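Local coordinates for Bd0816 (Bdellovibrio bacteriovorus HD100, PDB 5CER), which probably acts as a serine-type D-Ala-D-Ala carboxypeptidase of the S13 peptidase family, at residues Y51-V56 with R75-G80; S66-V71 with K98-T103; I88-R93 with S396-A401; L102-N107 with R177-L182. The protein carries 2 engineered substitutions. One frame throughout, in Å; residues are numbered along the deposited sequence.

Contact 1. Residues Y51-V56 with R75-G80; sequences YRHKTV and RDPIFG
His53 lays its imidazole ring against the Asp76-Pro77 step, and this CH-pi contact is the main side-chain meeting between the two segments. Pro77 CD sits 3.5 Å from the centroid of the His53 ring, 21° off the ring normal and displaced toward the rim, where it comes 3.3 Å from His53 CE1. A proline suits the place because its CD methylene, bonded to the amide nitrogen, is a somewhat polarised C-H group on a rigid ring. The opposite face of the imidazole is covered by Tyr51 CE2, so the ring is sandwiched between its own segment and the loop.

Van der Waals packing extends the contact. His53 CB and Asp76 CB lie 3.8 Å apart, and Thr55 OG1 approaches the edge of the Phe79 ring at CE2, 4.1 Å away. Phe79 also makes an edge-to-face pair with Phe108.

No hydrogen bond joins the two segments directly; Ser74, just before the loop segment, supplies the polar link, its carbonyl O bonding to His53 ND1 and its OG to Thr55 OG1. Within the loop, Asp76 holds CG anti to its backbone N (chi1 -171°), and OD1 accepts from Ile78 N at 3.0 Å in a nearly straight bond. This Asx turn lies inside a type I beta turn from Asp76 to Phe79, and Gly80 follows as N-cap of helix 81-93. The arrangement is that of a strand-to-helix connection, a loop after strand 67-72 whose type I turn leads into helix 81-93, packed against His53 and Thr55 of the segment that runs into the antiparallel neighbour, strand 54-61.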
loop_
_atom_site.group_PDB
_atom_site.type_symbol
_atom_site.label_atom_id
_atom_site.label_comp_id
_atom_site.label_asym_id
_atom_site.label_seq_id
_atom_site.Cartn_x
_atom_site.Cartn_y
_atom_site.Cartn_z
ATOM N N TYR A 51 9.183 -20.062 0.249
ATOM C CA TYR A 51 9.471 -20.342 1.641
ATOM C C TYR A 51 8.235 -20.139 2.546
ATOM O O TYR A 51 7.379 -19.255 2.327
ATOM C CB TYR A 51 10.633 -19.462 2.109
ATOM C CG TYR A 51 10.920 -19.540 3.585
ATOM C CD1 TYR A 51 11.727 -20.550 4.104
ATOM C CD2 TYR A 51 10.394 -18.589 4.458
ATOM C CE1 TYR A 51 11.983 -20.622 5.449
ATOM C CE2 TYR A 51 10.666 -18.634 5.799
ATOM C CZ TYR A 51 11.446 -19.666 6.294
ATOM O OH TYR A 51 11.714 -19.730 7.647
ATOM N N ARG A 52 8.157 -20.974 3.560
ATOM C CA ARG A 52 7.081 -20.926 4.504
ATOM C C ARG A 52 7.618 -20.825 5.914
ATOM O O ARG A 52 8.494 -21.616 6.337
ATOM C CB ARG A 52 6.179 -22.145 4.306
ATOM C CG ARG A 52 5.218 -21.984 3.131
ATOM C CD ARG A 52 4.368 -23.229 3.013
ATOM N NE ARG A 52 3.555 -23.306 1.805
ATOM C CZ ARG A 52 2.270 -22.980 1.708
ATOM N NH1 ARG A 52 1.587 -22.456 2.726
ATOM N NH2 ARG A 52 1.657 -23.160 0.554
ATOM N N HIS A 53 7.064 -19.868 6.651
ATOM C CA HIS A 53 7.331 -19.718 8.088
ATOM C C HIS A 53 6.552 -20.797 8.855
ATOM O O HIS A 53 5.324 -20.794 8.857
ATOM C CB HIS A 53 6.953 -18.324 8.585
ATOM C CG HIS A 53 7.738 -17.225 7.951
ATOM N ND1 HIS A 53 8.760 -16.542 8.601
ATOM C CD2 HIS A 53 7.658 -16.694 6.710
ATOM C CE1 HIS A 53 9.269 -15.649 7.775
ATOM N NE2 HIS A 53 8.609 -15.715 6.629
ATOM N N LYS A 54 7.280 -21.738 9.443
ATOM C CA LYS A 54 6.737 -22.948 10.071
ATOM C C LYS A 54 6.764 -22.788 11.555
ATOM O O LYS A 54 7.769 -23.142 12.216
ATOM C CB LYS A 54 7.560 -24.201 9.682
ATOM C CG LYS A 54 7.441 -24.585 8.217
ATOM C CD LYS A 54 8.356 -25.733 7.809
ATOM C CE LYS A 54 8.951 -25.530 6.406
ATOM N NZ LYS A 54 9.646 -24.196 6.184
ATOM N N THR A 55 5.659 -22.273 12.094
ATOM C CA THR A 55 5.496 -22.111 13.506
ATOM C C THR A 55 5.073 -23.458 14.115
ATOM O O THR A 55 4.096 -24.084 13.689
ATOM C CB THR A 55 4.516 -20.972 13.794
ATOM O OG1 THR A 55 4.849 -19.796 13.021
ATOM C CG2 THR A 55 4.550 -20.589 15.249
ATOM N N VAL A 56 5.802 -23.913 15.134
ATOM C CA VAL A 56 5.535 -25.221 15.756
ATOM C C VAL A 56 4.825 -25.041 17.124
ATOM O O VAL A 56 5.221 -24.228 17.953
ATOM C CB VAL A 56 6.807 -26.075 15.905
ATOM C CG1 VAL A 56 6.459 -27.470 16.393
ATOM C CG2 VAL A 56 7.540 -26.170 14.583
ATOM N N ARG A 75 9.548 -16.641 13.518
ATOM C CA ARG A 75 9.616 -15.210 13.232
ATOM C C ARG A 75 8.644 -14.735 12.111
ATOM O O ARG A 75 8.913 -13.750 11.429
ATOM C CB ARG A 75 11.065 -14.767 12.930
ATOM C CG ARG A 75 12.094 -15.237 13.948
ATOM C CD ARG A 75 13.407 -14.457 13.832
ATOM N NE ARG A 75 13.220 -13.027 14.088
ATOM C CZ ARG A 75 13.136 -12.458 15.273
ATOM N NH1 ARG A 75 13.268 -13.160 16.384
ATOM N NH2 ARG A 75 12.925 -11.172 15.352
ATOM N N ASP A 76 7.528 -15.419 11.984
ATOM C CA ASP A 76 6.546 -15.108 10.966
ATOM C C ASP A 76 6.126 -13.607 10.986
ATOM O O ASP A 76 5.578 -13.114 11.980
ATOM C CB ASP A 76 5.329 -16.024 11.148
ATOM C CG ASP A 76 4.323 -15.923 9.992
ATOM O OD1 ASP A 76 4.240 -14.865 9.344
ATOM O OD2 ASP A 76 3.606 -16.925 9.751
ATOM N N PRO A 77 6.398 -12.884 9.891
ATOM C CA PRO A 77 6.211 -11.452 9.919
ATOM C C PRO A 77 4.799 -11.001 9.587
ATOM O O PRO A 77 4.571 -9.780 9.496
ATOM C CB PRO A 77 7.192 -10.971 8.838
ATOM C CG PRO A 77 7.168 -12.082 7.851
ATOM C CD PRO A 77 7.174 -13.309 8.713
ATOM N N ILE A 78 3.881 -11.927 9.352
ATOM C CA ILE A 78 2.472 -11.593 9.119
ATOM C C ILE A 78 1.547 -12.254 10.163
ATOM O O ILE A 78 0.343 -12.374 9.952
ATOM C CB ILE A 78 2.077 -11.919 7.650
ATOM C CG1 ILE A 78 0.830 -11.112 7.220
ATOM C CG2 ILE A 78 1.936 -13.421 7.425
ATOM C CD1 ILE A 78 0.595 -11.094 5.730
ATOM N N PHE A 79 2.119 -12.648 11.308
ATOM C CA PHE A 79 1.358 -13.297 12.381
ATOM C C PHE A 79 0.661 -12.212 13.211
ATOM O O PHE A 79 1.299 -11.482 13.970
ATOM C CB PHE A 79 2.255 -14.186 13.244
ATOM C CG PHE A 79 1.555 -15.403 13.768
ATOM C CD1 PHE A 79 0.407 -15.279 14.525
ATOM C CD2 PHE A 79 2.073 -16.697 13.537
ATOM C CE1 PHE A 79 -0.243 -16.405 15.029
ATOM C CE2 PHE A 79 1.433 -17.829 14.040
ATOM C CZ PHE A 79 0.276 -17.678 14.792
ATOM N N GLY A 80 -0.644 -12.102 13.024
ATOM C CA GLY A 80 -1.478 -11.170 13.794
ATOM C C GLY A 80 -2.904 -11.686 13.939
ATOM O O GLY A 80 -3.107 -12.901 14.060
#

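Contact 2. Residues S66-V71 with K98-T103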
loop_
_atom_site.group_PDB
_atom_site.type_symbol
_atom_site.label_atom_id
_atom_site.label_comp_id
_atom_site.label_asym_id
_atom_site.label_seq_id
_atom_site.Cartn_x
_atom_site.Cartn_y
_atom_site.Cartn_z
ATOM N N SER A 66 -7.680 -29.846 29.488
ATOM C CA SER A 66 -7.207 -28.781 28.587
ATOM C C SER A 66 -5.782 -29.098 28.081
ATOM O O SER A 66 -5.269 -30.180 28.320
ATOM C CB SER A 66 -7.269 -27.397 29.290
ATOM O OG SER A 66 -8.298 -27.292 30.269
ATOM N N MET A 67 -5.189 -28.185 27.334
ATOM C CA MET A 67 -3.827 -28.326 26.860
ATOM C C MET A 67 -2.924 -27.235 27.459
ATOM O O MET A 67 -3.380 -26.150 27.769
ATOM C CB MET A 67 -3.791 -28.223 25.326
ATOM C CG MET A 67 -4.417 -29.366 24.527
ATOM S SD MET A 67 -3.811 -31.023 24.882
ATOM C CE MET A 67 -3.770 -31.855 23.313
ATOM N N ASP A 68 -1.675 -27.579 27.726
ATOM C CA ASP A 68 -0.601 -26.599 27.770
ATOM C C ASP A 68 -0.100 -26.466 26.321
ATOM O O ASP A 68 -0.138 -27.432 25.546
ATOM C CB ASP A 68 0.561 -27.022 28.678
ATOM C CG ASP A 68 0.235 -26.936 30.195
ATOM O OD1 ASP A 68 -0.691 -26.220 30.582
ATOM O OD2 ASP A 68 0.916 -27.618 30.988
ATOM N N LEU A 69 0.360 -25.271 25.980
ATOM C CA LEU A 69 0.867 -24.963 24.662
ATOM C C LEU A 69 2.214 -24.202 24.775
ATOM O O LEU A 69 2.295 -23.153 25.421
ATOM C CB LEU A 69 -0.148 -24.097 23.917
ATOM C CG LEU A 69 0.251 -23.485 22.571
ATOM C CD1 LEU A 69 0.902 -24.507 21.639
ATOM C CD2 LEU A 69 -1.000 -22.943 21.910
ATOM N N HIS A 70 3.255 -24.721 24.132
ATOM C CA HIS A 70 4.477 -23.950 23.914
ATOM C C HIS A 70 4.590 -23.631 22.420
ATOM O O HIS A 70 4.599 -24.549 21.588
ATOM C CB HIS A 70 5.733 -24.704 24.375
ATOM C CG HIS A 70 6.990 -23.941 24.126
ATOM N ND1 HIS A 70 7.302 -22.790 24.814
ATOM C CD2 HIS A 70 7.992 -24.129 23.232
ATOM C CE1 HIS A 70 8.445 -22.301 24.364
ATOM N NE2 HIS A 70 8.899 -23.106 23.417
ATOM N N VAL A 71 4.698 -22.341 22.087
ATOM C CA VAL A 71 4.839 -21.909 20.710
ATOM C C VAL A 71 6.307 -21.747 20.437
ATOM O O VAL A 71 6.985 -20.879 21.031
ATOM C CB VAL A 71 4.121 -20.557 20.464
ATOM C CG1 VAL A 71 4.157 -20.187 18.982
ATOM C CG2 VAL A 71 2.681 -20.617 20.979
ATOM N N LYS A 98 -9.378 -24.957 25.093
ATOM C CA LYS A 98 -8.884 -24.385 26.352
ATOM C C LYS A 98 -7.402 -24.635 26.506
ATOM O O LYS A 98 -6.967 -25.775 26.385
ATOM C CB LYS A 98 -9.638 -25.032 27.535
ATOM C CG LYS A 98 -11.074 -24.555 27.675
ATOM C CD LYS A 98 -11.758 -25.054 28.954
ATOM C CE LYS A 98 -13.247 -24.986 28.802
ATOM N NZ LYS A 98 -13.993 -24.863 30.081
ATOM N N ILE A 99 -6.647 -23.571 26.756
ATOM C CA ILE A 99 -5.235 -23.669 27.038
ATOM C C ILE A 99 -4.980 -23.268 28.485
ATOM O O ILE A 99 -5.368 -22.175 28.895
ATOM C CB ILE A 99 -4.365 -22.741 26.166
ATOM C CG1 ILE A 99 -4.805 -22.709 24.687
ATOM C CG2 ILE A 99 -2.865 -23.045 26.371
ATOM C CD1 ILE A 99 -4.625 -23.949 23.852
ATOM N N GLU A 100 -4.324 -24.131 29.265
ATOM C CA GLU A 100 -3.905 -23.757 30.633
ATOM C C GLU A 100 -2.711 -22.802 30.578
ATOM O O GLU A 100 -2.881 -21.604 30.783
ATOM C CB GLU A 100 -3.538 -24.979 31.467
ATOM C CG GLU A 100 -4.698 -25.717 32.106
ATOM C CD GLU A 100 -5.583 -24.828 32.950
ATOM O OE1 GLU A 100 -5.083 -24.299 33.948
ATOM O OE2 GLU A 100 -6.792 -24.723 32.646
ATOM N N ASN A 101 -1.526 -23.342 30.286
ATOM C CA ASN A 101 -0.281 -22.585 30.248
ATOM C C ASN A 101 0.164 -22.425 28.809
ATOM O O ASN A 101 0.504 -23.404 28.131
ATOM C CB ASN A 101 0.843 -23.311 30.989
ATOM C CG ASN A 101 0.645 -23.381 32.476
ATOM O OD1 ASN A 101 1.126 -24.326 33.123
ATOM N ND2 ASN A 101 -0.091 -22.458 33.020
ATOM N N LEU A 102 0.155 -21.174 28.361
ATOM C CA LEU A 102 0.609 -20.823 27.053
ATOM C C LEU A 102 1.982 -20.155 27.242
ATOM O O LEU A 102 2.085 -19.051 27.756
ATOM C CB LEU A 102 -0.412 -19.903 26.379
ATOM C CG LEU A 102 -0.395 -19.775 24.845
ATOM C CD1 LEU A 102 -1.673 -19.336 24.115
ATOM C CD2 LEU A 102 0.662 -18.772 24.614
ATOM N N THR A 103 3.026 -20.831 26.804
ATOM C CA THR A 103 4.346 -20.237 26.719
ATOM C C THR A 103 4.732 -20.022 25.265
ATOM O O THR A 103 4.100 -20.574 24.356
ATOM C CB THR A 103 5.389 -21.120 27.439
ATOM O OG1 THR A 103 5.575 -22.359 26.739
ATOM C CG2 THR A 103 4.946 -21.425 28.845
#
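Strands 67-72 and 98-104 are the two parallel strands of a beta-alpha-beta unit, and Met67 to Val71 pairs side by side with Lys98 to Thr103, the short axes only 5° apart. Met67 N donates to Lys98 O, and Met67 O accepts from Glu100 N at 2.7 Å. Beyond this the register shifts: Met67 pairs with Ile99 but Leu69 with Leu102, a beta bulge at Glu100 and Asn101. The ladder then resumes, Leu69 N bonding to Asn101 O, Thr103 N to Leu69 O, and Val71 N to Thr103 O.

Asp68 fits the bulge because its carboxylate can serve the extra amide. With CG beside the backbone N (chi1 -73°), OD1 takes the N-H of Asn101 at 3.0 Å, on its anti side and 33° out of the carboxylate plane. The Asp68 and Asn101 side chains run alongside each other, their flat groups nearly parallel. Glu100, less well ordered, turns its carboxylate to a salt bridge with Arg177.

On the face bearing His70 and Thr103, ND1 of the imidazole and Thr103 OG1 share a short hydrogen bond of 2.6 Å, the hydroxyl lying at the ring edge. On the other face Leu69 CB touches Ile99 CG2 at 3.8 Å, and Leu69 CD2 reaches Leu102 CD1 at 4.3 Å. Two adjacent parallel strands joined through helix 81-93 form a beta-alpha-beta crossover, here with a bulge in its second strand.

Contact 3. Residues I88-R93 with S396-A401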
loop_
_atom_site.group_PDB
_atom_site.type_symbol
_atom_site.label_atom_id
_atom_site.label_comp_id
_atom_site.label_asym_id
_atom_site.label_seq_id
_atom_site.Cartn_x
_atom_site.Cartn_y
_atom_site.Cartn_z
ATOM N N ILE A 88 -7.036 -20.446 15.692
ATOM C CA ILE A 88 -8.119 -20.763 16.634
ATOM C C ILE A 88 -9.096 -21.754 16.018
ATOM O O ILE A 88 -9.465 -22.729 16.682
ATOM C CB ILE A 88 -8.818 -19.483 17.133
ATOM C CG1 ILE A 88 -7.820 -18.700 18.011
ATOM C CG2 ILE A 88 -10.094 -19.802 17.917
ATOM C CD1 ILE A 88 -8.317 -17.390 18.603
ATOM N N SER A 89 -9.510 -21.509 14.780
ATOM C CA SER A 89 -10.309 -22.474 14.021
ATOM C C SER A 89 -9.639 -23.850 14.011
ATOM O O SER A 89 -10.254 -24.858 14.361
ATOM C CB SER A 89 -10.538 -21.983 12.570
ATOM O OG SER A 89 -11.158 -22.975 11.770
ATOM N N GLU A 90 -8.360 -23.855 13.655
ATOM C CA GLU A 90 -7.562 -25.068 13.584
ATOM C C GLU A 90 -7.455 -25.817 14.899
ATOM O O GLU A 90 -7.509 -27.055 14.924
ATOM C CB GLU A 90 -6.164 -24.768 13.066
ATOM C CG GLU A 90 -6.116 -24.496 11.571
ATOM C CD GLU A 90 -6.601 -25.703 10.788
ATOM O OE1 GLU A 90 -5.845 -26.699 10.709
ATOM O OE2 GLU A 90 -7.740 -25.644 10.249
ATOM N N LEU A 91 -7.284 -25.085 15.992
ATOM C CA LEU A 91 -7.201 -25.701 17.314
ATOM C C LEU A 91 -8.516 -26.436 17.651
ATOM O O LEU A 91 -8.496 -27.568 18.179
ATOM C CB LEU A 91 -6.820 -24.673 18.389
ATOM C CG LEU A 91 -5.343 -24.290 18.356
ATOM C CD1 LEU A 91 -5.076 -23.052 19.213
ATOM C CD2 LEU A 91 -4.441 -25.432 18.797
ATOM N N ASN A 92 -9.619 -25.791 17.327
ATOM C CA ASN A 92 -10.966 -26.351 17.566
ATOM C C ASN A 92 -11.218 -27.612 16.707
ATOM O O ASN A 92 -11.829 -28.554 17.169
ATOM C CB ASN A 92 -12.063 -25.285 17.313
ATOM C CG ASN A 92 -12.154 -24.209 18.405
ATOM O OD1 ASN A 92 -13.089 -23.374 18.482
ATOM N ND2 ASN A 92 -11.164 -24.204 19.248
ATOM N N ARG A 93 -10.733 -27.604 15.461
ATOM C CA ARG A 93 -10.771 -28.801 14.627
ATOM C C ARG A 93 -10.067 -29.968 15.293
ATOM O O ARG A 93 -10.536 -31.103 15.174
ATOM C CB ARG A 93 -10.195 -28.536 13.236
ATOM C CG ARG A 93 -11.071 -27.650 12.360
ATOM C CD ARG A 93 -10.421 -27.444 11.016
ATOM N NE ARG A 93 -10.099 -28.757 10.451
ATOM C CZ ARG A 93 -8.914 -29.208 10.039
ATOM N NH1 ARG A 93 -7.864 -28.472 10.055
ATOM N NH2 ARG A 93 -8.843 -30.441 9.544
ATOM N N SER A 396 -1.835 -24.580 4.894
ATOM C CA SER A 396 -1.639 -24.034 6.231
ATOM C C SER A 396 -2.318 -24.832 7.326
ATOM O O SER A 396 -2.027 -24.598 8.504
ATOM C CB SER A 396 -2.110 -22.575 6.268
ATOM O OG SER A 396 -1.368 -21.789 5.320
ATOM N N TYR A 397 -3.192 -25.790 6.986
ATOM C CA TYR A 397 -3.829 -26.623 8.035
ATOM C C TYR A 397 -2.771 -27.328 8.892
ATOM O O TYR A 397 -1.762 -27.777 8.382
ATOM C CB TYR A 397 -4.770 -27.690 7.466
ATOM C CG TYR A 397 -5.830 -27.138 6.536
ATOM C CD1 TYR A 397 -6.830 -26.305 7.009
ATOM C CD2 TYR A 397 -5.853 -27.482 5.181
ATOM C CE1 TYR A 397 -7.816 -25.810 6.165
ATOM C CE2 TYR A 397 -6.840 -27.006 4.336
ATOM C CZ TYR A 397 -7.803 -26.154 4.839
ATOM O OH TYR A 397 -8.786 -25.704 4.032
ATOM N N LEU A 398 -3.048 -27.431 10.187
ATOM C CA LEU A 398 -2.142 -28.065 11.158
ATOM C C LEU A 398 -1.774 -29.511 10.789
ATOM O O LEU A 398 -2.671 -30.302 10.544
ATOM C CB LEU A 398 -2.765 -28.024 12.576
ATOM C CG LEU A 398 -2.974 -26.658 13.248
ATOM C CD1 LEU A 398 -3.577 -26.848 14.628
ATOM C CD2 LEU A 398 -1.707 -25.811 13.327
ATOM N N THR A 399 -0.474 -29.841 10.723
ATOM C CA THR A 399 -0.020 -31.213 10.445
ATOM C C THR A 399 0.998 -31.617 11.494
ATOM O O THR A 399 1.578 -30.769 12.164
ATOM C CB THR A 399 0.655 -31.329 9.068
ATOM O OG1 THR A 399 1.746 -30.406 9.021
ATOM C CG2 THR A 399 -0.317 -31.055 7.922
ATOM N N GLU A 400 1.213 -32.922 11.647
ATOM C CA GLU A 400 2.190 -33.452 12.626
ATOM C C GLU A 400 3.594 -33.012 12.234
ATOM O O GLU A 400 3.888 -32.947 11.047
ATOM C CB GLU A 400 2.125 -34.981 12.680
ATOM C CG GLU A 400 2.274 -35.581 14.078
ATOM C CD GLU A 400 2.586 -37.077 14.052
ATOM O OE1 GLU A 400 3.044 -37.596 13.006
ATOM O OE2 GLU A 400 2.398 -37.748 15.089
ATOM N N ALA A 401 4.442 -32.718 13.220
ATOM C CA ALA A 401 5.814 -32.246 12.951
ATOM C C ALA A 401 6.689 -33.260 12.191
ATOM O O ALA A 401 6.897 -34.385 12.621
ATOM C CB ALA A 401 6.489 -31.808 14.237
#
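Glu90, on helix 81-93, faces Leu398 across the contact, their CA atoms 6.7 Å apart, where an irregular chain runs past the helix before becoming the short strand 399-400. A single hydrogen bond joins the backbone of this chain to the helix: Leu398 N donates to Glu90 OE1 at 2.9 Å, with an N-H...O angle of 161°. It meets the anti side of that oxygen, 26° out of the carboxylate plane.

Glutamate suits the position because its bent chain (chi2 -61°) curls the carboxylate along the helix surface, between Arg93 and the passing backbone. One turn on, Arg93 NH1 lies 2.8 Å from both Glu90 OE1 and Glu90 OE2, a salt bridge that would balance the charge of this buried carboxylate. The Tyr397 ring turns its edge to the same group, with CD1 3.4 Å from Glu90 OE2, while its hydroxyl bonds to Phe167 N. Leu398 supplies the apolar part: its CD1 rests 3.7 Å from Glu90 CB, the two side chains sliding past each other in opposite directions.

Leu398 also touches Leu198, and Thr399 pairs with Val197, so the C-terminal chain runs from helix 81-93 to the outer side of strand 194-199, where strand 399-400 ends the mixed sheet.

Contact 4. Residues L102-N107 with R177-L182; sequences LTFDEN and RNISFL
At the 175-181 margin of the mixed sheet, strand 102-104 runs parallel to strand 177-181, with Leu102 opposite Ile179. Leu102 N donates to Asn178 O and Ser180 N to Leu102 O at 3.0 Å. Farther on the pairing slackens: Phe104 N reaches Ser180 O only weakly, at 3.3 Å. It closes firmly with Leu182 N to Phe104 O, 2.9 Å and almost straight at 177°.

The aromatic residues carry the side-chain contact here. Phe104 has CG between the backbone N and the carbonyl carbon (chi1 66°), which swings its ring toward the other strand, and Phe181 CA lies over one ring face, 4.2 Å from the centroid. The two rings meet obliquely, planes 57° apart, with Phe104 CE1 3.8 Å from Phe181 CD1. The Phe181 ring presents its edge to Glu106 N, 3.6 Å from CE1. On the other face of the sheet Thr103 and Leu182 lie side by side, CB to CB 3.7 Å.

Just past the strand, Asp105 forms an Asx turn, OD1 accepting from Asn107 N at 2.9 Å as well as from Gly73 N. Val137 and Leu141 of helix 130-145 pack on Phe104, and Leu141 also on Ile179. The chemistry is thus divided: backbone bonds hold the strands together at both ends of the pairing, while aromatic contacts accompany the weak bond between, and an aspartate with two N-H partners fixes the turn out of the strand.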
loop_
_atom_site.group_PDB
_atom_site.type_symbol
_atom_site.label_atom_id
_atom_site.label_comp_id
_atom_site.label_asym_id
_atom_site.label_seq_id
_atom_site.Cartn_x
_atom_site.Cartn_y
_atom_site.Cartn_z
ATOM N N LEU A 102 0.155 -21.174 28.361
ATOM C CA LEU A 102 0.609 -20.823 27.053
ATOM C C LEU A 102 1.982 -20.155 27.242
ATOM O O LEU A 102 2.085 -19.051 27.756
ATOM C CB LEU A 102 -0.412 -19.903 26.379
ATOM C CG LEU A 102 -0.395 -19.775 24.845
ATOM C CD1 LEU A 102 -1.673 -19.336 24.115
ATOM C CD2 LEU A 102 0.662 -18.772 24.614
ATOM N N THR A 103 3.026 -20.831 26.804
ATOM C CA THR A 103 4.346 -20.237 26.719
ATOM C C THR A 103 4.732 -20.022 25.265
ATOM O O THR A 103 4.100 -20.574 24.356
ATOM C CB THR A 103 5.389 -21.120 27.439
ATOM O OG1 THR A 103 5.575 -22.359 26.739
ATOM C CG2 THR A 103 4.946 -21.425 28.845
ATOM N N PHE A 104 5.736 -19.175 25.035
ATOM C CA PHE A 104 6.241 -18.893 23.685
ATOM C C PHE A 104 7.703 -18.508 23.778
ATOM O O PHE A 104 8.143 -17.923 24.790
ATOM C CB PHE A 104 5.417 -17.777 23.007
ATOM C CG PHE A 104 5.560 -16.431 23.675
ATOM C CD1 PHE A 104 6.585 -15.561 23.316
ATOM C CD2 PHE A 104 4.733 -16.080 24.732
ATOM C CE1 PHE A 104 6.761 -14.353 23.949
ATOM C CE2 PHE A 104 4.910 -14.861 25.379
ATOM C CZ PHE A 104 5.929 -13.989 24.972
ATOM N N ASP A 105 8.451 -18.810 22.719
ATOM C CA ASP A 105 9.897 -18.561 22.673
ATOM C C ASP A 105 10.255 -17.232 21.945
ATOM O O ASP A 105 9.381 -16.468 21.484
ATOM C CB ASP A 105 10.642 -19.805 22.122
ATOM C CG ASP A 105 10.586 -19.943 20.603
ATOM O OD1 ASP A 105 10.174 -19.001 19.897
ATOM O OD2 ASP A 105 11.017 -21.009 20.103
ATOM N N GLU A 106 11.552 -16.967 21.818
ATOM C CA GLU A 106 12.056 -15.676 21.277
ATOM C C GLU A 106 11.781 -15.400 19.822
ATOM O O GLU A 106 11.980 -14.287 19.354
ATOM C CB GLU A 106 13.574 -15.538 21.528
ATOM C CG GLU A 106 14.473 -16.608 20.914
ATOM C CD GLU A 106 14.770 -17.770 21.841
ATOM O OE1 GLU A 106 13.916 -18.107 22.708
ATOM O OE2 GLU A 106 15.875 -18.351 21.706
ATOM N N ASN A 107 11.313 -16.412 19.128
ATOM C CA ASN A 107 10.999 -16.302 17.727
ATOM C C ASN A 107 9.517 -16.090 17.428
ATOM O O ASN A 107 9.143 -16.001 16.240
ATOM C CB ASN A 107 11.577 -17.533 16.992
ATOM C CG ASN A 107 13.093 -17.535 17.003
ATOM O OD1 ASN A 107 13.770 -16.508 16.839
ATOM N ND2 ASN A 107 13.631 -18.673 17.270
ATOM N N ARG A 177 -5.644 -19.412 30.079
ATOM C CA ARG A 177 -5.496 -19.016 31.456
ATOM C C ARG A 177 -4.218 -18.226 31.762
ATOM O O ARG A 177 -4.298 -17.177 32.369
ATOM C CB ARG A 177 -5.469 -20.273 32.320
ATOM C CG ARG A 177 -5.641 -19.938 33.780
ATOM C CD ARG A 177 -6.041 -21.071 34.663
ATOM N NE ARG A 177 -7.483 -21.286 34.802
ATOM C CZ ARG A 177 -7.956 -22.460 35.163
ATOM N NH1 ARG A 177 -7.100 -23.421 35.477
ATOM N NH2 ARG A 177 -9.253 -22.687 35.251
ATOM N N ASN A 178 -3.059 -18.796 31.442
ATOM C CA ASN A 178 -1.774 -18.187 31.759
ATOM C C ASN A 178 -0.951 -18.074 30.518
ATOM O O ASN A 178 -1.020 -18.921 29.641
ATOM C CB ASN A 178 -1.020 -19.004 32.784
ATOM C CG ASN A 178 -1.636 -18.885 34.167
ATOM O OD1 ASN A 178 -1.821 -17.797 34.684
ATOM N ND2 ASN A 178 -1.971 -20.015 34.771
ATOM N N ILE A 179 -0.219 -16.986 30.450
ATOM C CA ILE A 179 0.617 -16.664 29.320
ATOM C C ILE A 179 1.970 -16.198 29.899
ATOM O O ILE A 179 1.994 -15.358 30.803
ATOM C CB ILE A 179 -0.034 -15.527 28.473
ATOM C CG1 ILE A 179 -1.322 -16.011 27.766
ATOM C CG2 ILE A 179 0.952 -14.958 27.469
ATOM C CD1 ILE A 179 -2.370 -14.923 27.565
ATOM N N SER A 180 3.072 -16.748 29.392
ATOM C CA SER A 180 4.396 -16.253 29.743
ATOM C C SER A 180 5.457 -16.659 28.745
ATOM O O SER A 180 5.256 -17.566 27.925
ATOM C CB SER A 180 4.803 -16.713 31.135
ATOM O OG SER A 180 4.791 -18.112 31.203
ATOM N N PHE A 181 6.573 -15.931 28.794
ATOM C CA PHE A 181 7.715 -16.152 27.906
ATOM C C PHE A 181 8.502 -17.344 28.420
ATOM O O PHE A 181 8.681 -17.477 29.628
ATOM C CB PHE A 181 8.598 -14.898 27.872
ATOM C CG PHE A 181 9.894 -15.075 27.127
ATOM C CD1 PHE A 181 9.900 -15.347 25.762
ATOM C CD2 PHE A 181 11.119 -14.948 27.793
ATOM C CE1 PHE A 181 11.094 -15.495 25.069
ATOM C CE2 PHE A 181 12.311 -15.106 27.103
ATOM C CZ PHE A 181 12.295 -15.383 25.737
ATOM N N LEU A 182 8.962 -18.199 27.509
ATOM C CA LEU A 182 9.848 -19.307 27.853
ATOM C C LEU A 182 10.840 -19.515 26.719
ATOM O O LEU A 182 10.437 -19.979 25.654
ATOM C CB LEU A 182 9.042 -20.581 28.081
ATOM C CG LEU A 182 9.808 -21.865 28.418
ATOM C CD1 LEU A 182 10.675 -21.669 29.659
ATOM C CD2 LEU A 182 8.847 -23.025 28.631
#

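Overall arrangement
The four contacts all reach one mixed sheet. Contacts 2 and 4 share Leu102 and Thr103 and have centres about 9 Å apart: strand 98-104 lies between strands 67-72 and 175-181, and Glu100 O is 2.9 Å from Asn178 N, a probable hydrogen bond beside the bulge. Contact 1 meets contact 2 where Thr55 CG2 packs 3.8 Å from Val71 CG1, and meets contact 4 through a probable hydrogen bond of 2.8 Å between Arg75 N and Asn107 O. Contact 3 has its centre about 14 Å from those of contacts 1 and 2; helix 81-93, on which it lies, connects the two strands of contact 2.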